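Local coordinates for protein putative sodium:solute symporter (Proteus mirabilis, PDB 5NV9) that uses the inward sodium gradient to drive uptake of the sialic acid N-acetylneuraminic acid across the bacterial inner membrane, at residues T106-V118 with S352-S364. Residues are numbered along the deposited sequence; the frame is centred on the assembly and turned at random.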
# COMPACT_ATOMS: atom_id res chain seq x y z
N THR A 106 -2.70 14.72 13.14
CA THR A 106 -1.46 14.29 12.60
C THR A 106 -1.59 12.77 12.30
O THR A 106 -1.40 12.35 11.14
CB THR A 106 -0.30 14.63 13.55
OG1 THR A 106 -0.04 16.02 13.43
CG2 THR A 106 0.99 13.86 13.22
N SER A 107 -2.02 12.01 13.30
CA SER A 107 -2.26 10.54 13.16
C SER A 107 -3.77 10.27 13.08
O SER A 107 -4.52 10.80 13.86
CB SER A 107 -1.66 9.79 14.35
OG SER A 107 -2.00 8.44 14.36
N ALA A 108 -4.16 9.41 12.17
CA ALA A 108 -5.56 8.98 12.05
C ALA A 108 -6.17 8.44 13.33
O ALA A 108 -7.41 8.63 13.58
CB ALA A 108 -5.68 7.93 10.95
N TYR A 109 -5.31 7.83 14.16
CA TYR A 109 -5.75 7.08 15.38
C TYR A 109 -6.19 8.03 16.51
O TYR A 109 -6.88 7.64 17.47
CB TYR A 109 -4.71 6.00 15.76
CG TYR A 109 -4.39 5.20 14.53
CD1 TYR A 109 -5.40 4.49 13.85
CD2 TYR A 109 -3.11 5.31 13.90
CE1 TYR A 109 -5.12 3.83 12.64
CE2 TYR A 109 -2.84 4.64 12.70
CZ TYR A 109 -3.84 3.94 12.05
OH TYR A 109 -3.57 3.32 10.84
N GLU A 110 -5.87 9.30 16.35
CA GLU A 110 -6.40 10.35 17.25
C GLU A 110 -7.90 10.39 17.21
O GLU A 110 -8.52 10.70 18.22
CB GLU A 110 -5.89 11.76 16.84
CG GLU A 110 -4.41 11.99 17.03
CD GLU A 110 -3.87 13.26 16.33
OE1 GLU A 110 -4.57 14.28 16.20
OE2 GLU A 110 -2.70 13.24 15.90
N TYR A 111 -8.50 10.12 16.05
CA TYR A 111 -9.95 10.03 15.99
C TYR A 111 -10.50 9.02 17.05
O TYR A 111 -11.52 9.30 17.70
CB TYR A 111 -10.44 9.64 14.57
CG TYR A 111 -11.86 9.20 14.57
CD1 TYR A 111 -12.88 10.14 14.59
CD2 TYR A 111 -12.20 7.82 14.61
CE1 TYR A 111 -14.21 9.74 14.65
CE2 TYR A 111 -13.51 7.41 14.69
CZ TYR A 111 -14.52 8.37 14.70
OH TYR A 111 -15.84 7.99 14.73
N LEU A 112 -9.82 7.86 17.20
CA LEU A 112 -10.26 6.81 18.09
C LEU A 112 -10.23 7.22 19.57
O LEU A 112 -11.10 6.79 20.32
CB LEU A 112 -9.48 5.51 17.89
CG LEU A 112 -9.57 4.81 16.50
CD1 LEU A 112 -8.65 3.60 16.46
CD2 LEU A 112 -10.99 4.45 16.10
N GLU A 113 -9.27 8.05 19.96
CA GLU A 113 -9.29 8.59 21.30
C GLU A 113 -10.41 9.60 21.42
O GLU A 113 -11.16 9.56 22.40
CB GLU A 113 -7.96 9.19 21.75
CG GLU A 113 -8.07 9.88 23.10
CD GLU A 113 -6.77 9.95 23.88
OE1 GLU A 113 -5.66 9.83 23.31
OE2 GLU A 113 -6.87 10.08 25.11
N ALA A 114 -10.57 10.49 20.46
CA ALA A 114 -11.69 11.43 20.49
C ALA A 114 -13.07 10.77 20.54
O ALA A 114 -13.96 11.27 21.19
CB ALA A 114 -11.63 12.37 19.30
N ARG A 115 -13.26 9.65 19.83
CA ARG A 115 -14.55 8.96 19.73
C ARG A 115 -14.76 8.01 20.89
O ARG A 115 -15.90 7.86 21.37
CB ARG A 115 -14.58 8.16 18.40
CG ARG A 115 -15.79 7.29 18.18
CD ARG A 115 -17.07 8.16 18.18
NE ARG A 115 -18.23 7.33 17.98
CZ ARG A 115 -18.85 6.68 18.94
NH1 ARG A 115 -18.45 6.81 20.19
NH2 ARG A 115 -19.89 5.91 18.66
N PHE A 116 -13.67 7.33 21.30
CA PHE A 116 -13.66 6.27 22.27
C PHE A 116 -12.72 6.61 23.42
O PHE A 116 -13.00 7.53 24.26
CB PHE A 116 -13.29 4.93 21.59
CG PHE A 116 -14.32 4.44 20.60
CD1 PHE A 116 -15.66 4.39 20.94
CD2 PHE A 116 -13.94 4.00 19.32
CE1 PHE A 116 -16.62 3.94 20.03
CE2 PHE A 116 -14.87 3.53 18.43
CZ PHE A 116 -16.22 3.51 18.77
N ASP A 117 -11.59 5.95 23.50
CA ASP A 117 -10.56 6.44 24.45
C ASP A 117 -9.16 6.04 23.96
O ASP A 117 -9.03 5.56 22.83
CB ASP A 117 -10.87 5.96 25.87
CG ASP A 117 -10.72 4.48 26.02
OD1 ASP A 117 -10.29 3.81 25.08
OD2 ASP A 117 -11.05 3.96 27.11
N VAL A 118 -8.14 6.23 24.81
CA VAL A 118 -6.79 5.97 24.45
C VAL A 118 -6.48 4.50 24.17
O VAL A 118 -5.52 4.20 23.46
CB VAL A 118 -5.83 6.57 25.53
CG1 VAL A 118 -5.79 5.73 26.79
CG2 VAL A 118 -4.45 6.78 24.96
N SER A 352 6.55 7.13 11.40
CA SER A 352 7.01 8.27 12.24
C SER A 352 5.92 9.23 12.63
O SER A 352 5.98 9.71 13.74
CB SER A 352 8.13 9.01 11.61
OG SER A 352 8.57 10.07 12.44
N SER A 353 4.90 9.51 11.79
CA SER A 353 3.83 10.38 12.22
C SER A 353 3.01 9.77 13.44
O SER A 353 2.64 10.48 14.38
CB SER A 353 2.88 10.72 11.05
OG SER A 353 2.04 9.58 10.73
N CYS A 354 2.68 8.47 13.33
CA CYS A 354 2.02 7.73 14.40
C CYS A 354 2.87 7.70 15.65
O CYS A 354 2.37 7.95 16.77
CB CYS A 354 1.75 6.29 13.93
SG CYS A 354 0.45 6.20 12.68
N PHE A 355 4.15 7.39 15.52
CA PHE A 355 4.97 7.40 16.71
C PHE A 355 4.94 8.79 17.39
O PHE A 355 4.78 8.88 18.62
CB PHE A 355 6.37 6.96 16.41
CG PHE A 355 7.21 6.78 17.64
CD1 PHE A 355 7.84 7.84 18.20
CD2 PHE A 355 7.34 5.52 18.24
CE1 PHE A 355 8.67 7.68 19.31
CE2 PHE A 355 8.12 5.36 19.37
CZ PHE A 355 8.78 6.45 19.91
N ASN A 356 5.08 9.86 16.60
CA ASN A 356 5.19 11.23 17.07
C ASN A 356 3.95 11.68 17.89
O ASN A 356 4.06 12.28 18.99
CB ASN A 356 5.43 12.19 15.90
CG ASN A 356 6.27 13.41 16.28
OD1 ASN A 356 5.75 14.47 16.62
ND2 ASN A 356 7.59 13.22 16.28
N SER A 357 2.77 11.40 17.33
CA SER A 357 1.52 11.83 17.90
C SER A 357 1.05 10.86 18.99
O SER A 357 0.81 11.29 20.12
CB SER A 357 0.43 11.99 16.82
OG SER A 357 -0.84 12.31 17.42
N ASP A 358 0.92 9.56 18.63
CA ASP A 358 0.25 8.54 19.43
C ASP A 358 1.15 8.02 20.56
O ASP A 358 0.64 7.55 21.56
CB ASP A 358 -0.21 7.34 18.60
CG ASP A 358 -1.15 7.73 17.46
OD1 ASP A 358 -1.97 8.62 17.69
OD2 ASP A 358 -1.05 7.18 16.35
N ILE A 359 2.47 8.10 20.39
CA ILE A 359 3.38 7.58 21.39
C ILE A 359 4.08 8.74 22.14
O ILE A 359 3.82 9.00 23.35
CB ILE A 359 4.34 6.57 20.78
CG1 ILE A 359 3.59 5.44 20.04
CG2 ILE A 359 5.23 5.93 21.83
CD1 ILE A 359 2.63 4.64 20.88
N TYR A 360 4.90 9.47 21.42
CA TYR A 360 5.74 10.49 22.00
C TYR A 360 4.97 11.69 22.56
O TYR A 360 5.20 12.13 23.67
CB TYR A 360 6.75 10.97 20.93
CG TYR A 360 7.70 12.04 21.39
CD1 TYR A 360 8.57 11.83 22.46
CD2 TYR A 360 7.76 13.29 20.72
CE1 TYR A 360 9.46 12.84 22.88
CE2 TYR A 360 8.62 14.30 21.15
CZ TYR A 360 9.49 14.06 22.20
OH TYR A 360 10.34 15.07 22.62
N THR A 361 4.05 12.24 21.80
CA THR A 361 3.31 13.38 22.28
C THR A 361 2.26 12.90 23.31
O THR A 361 2.16 13.42 24.43
CB THR A 361 2.71 14.16 21.10
OG1 THR A 361 3.76 14.59 20.22
CG2 THR A 361 1.97 15.36 21.58
N ARG A 362 1.54 11.85 22.99
CA ARG A 362 0.38 11.53 23.81
C ARG A 362 0.76 11.01 25.18
O ARG A 362 0.06 11.20 26.17
CB ARG A 362 -0.50 10.52 23.09
CG ARG A 362 -1.64 9.98 23.94
CD ARG A 362 -2.57 11.12 24.37
NE ARG A 362 -3.70 10.59 25.12
CZ ARG A 362 -3.64 10.20 26.40
NH1 ARG A 362 -2.51 10.28 27.11
NH2 ARG A 362 -4.74 9.72 26.97
N LEU A 363 1.86 10.28 25.23
CA LEU A 363 2.30 9.66 26.43
C LEU A 363 3.34 10.46 27.23
O LEU A 363 3.75 10.00 28.26
CB LEU A 363 2.79 8.23 26.11
CG LEU A 363 1.68 7.38 25.50
CD1 LEU A 363 2.17 6.02 25.04
CD2 LEU A 363 0.58 7.21 26.53
N SER A 364 3.75 11.63 26.78
CA SER A 364 4.66 12.46 27.54
C SER A 364 3.82 13.22 28.53
O SER A 364 2.74 13.70 28.20
CB SER A 364 5.41 13.48 26.67
OG SER A 364 6.34 12.83 25.84
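A capping box formed by S107 and E110, in the turn leading into the short cytoplasmic helix 110-115, docks on S357 and D358 near the cytoplasmic end of helix 328-361 in this LeuT-fold symporter, and illustrates how cap residues can also serve tertiary contacts. E110 OE2 takes three donors: the S107 N-H, almost straight at 175°, the N-H of T106, and S357 OG at 2.6 Å from E110 OE2. All three meet the carboxylate from out of its plane. Because the same oxygen serves two N-H groups of its own segment and the hydroxyl of S357, it ties the turn leading into helix 110-115 to helix 328-361. The other cap residue reaches across too. S107 OG, turned away from the backbone N (chi1 173°), donates to D358 OD2 at 2.5 Å, on the syn side of the carboxylate, while accepting a weak bond from Y109 N. S125 also bonds to D358 OD2, and R121 pairs with D358 OD1; this would offset the charge of D358 close to E110. Beside these hydrogen bonds, C354 SG lies at the edge of the Y109 ring, 3.6 Å from Y109 CE2, in a sulfur-aromatic contact. The ring's hydroxyl is bonded to the carbonyl of A253. Four residues beyond D358, the R362 chain bends at chi2 (61°) and grips E113 side-on in a salt bridge, the two flat groups nearly coplanar. R362 NE lies 2.8 Å from E113 OE1, which R121 shares, and R362 NH2 lies 2.9 Å from E113 OE2, each oxygen using its syn lone pair. V118 CG2 rests over one face of this guanidinium, 3.6 Å from R362 NH2.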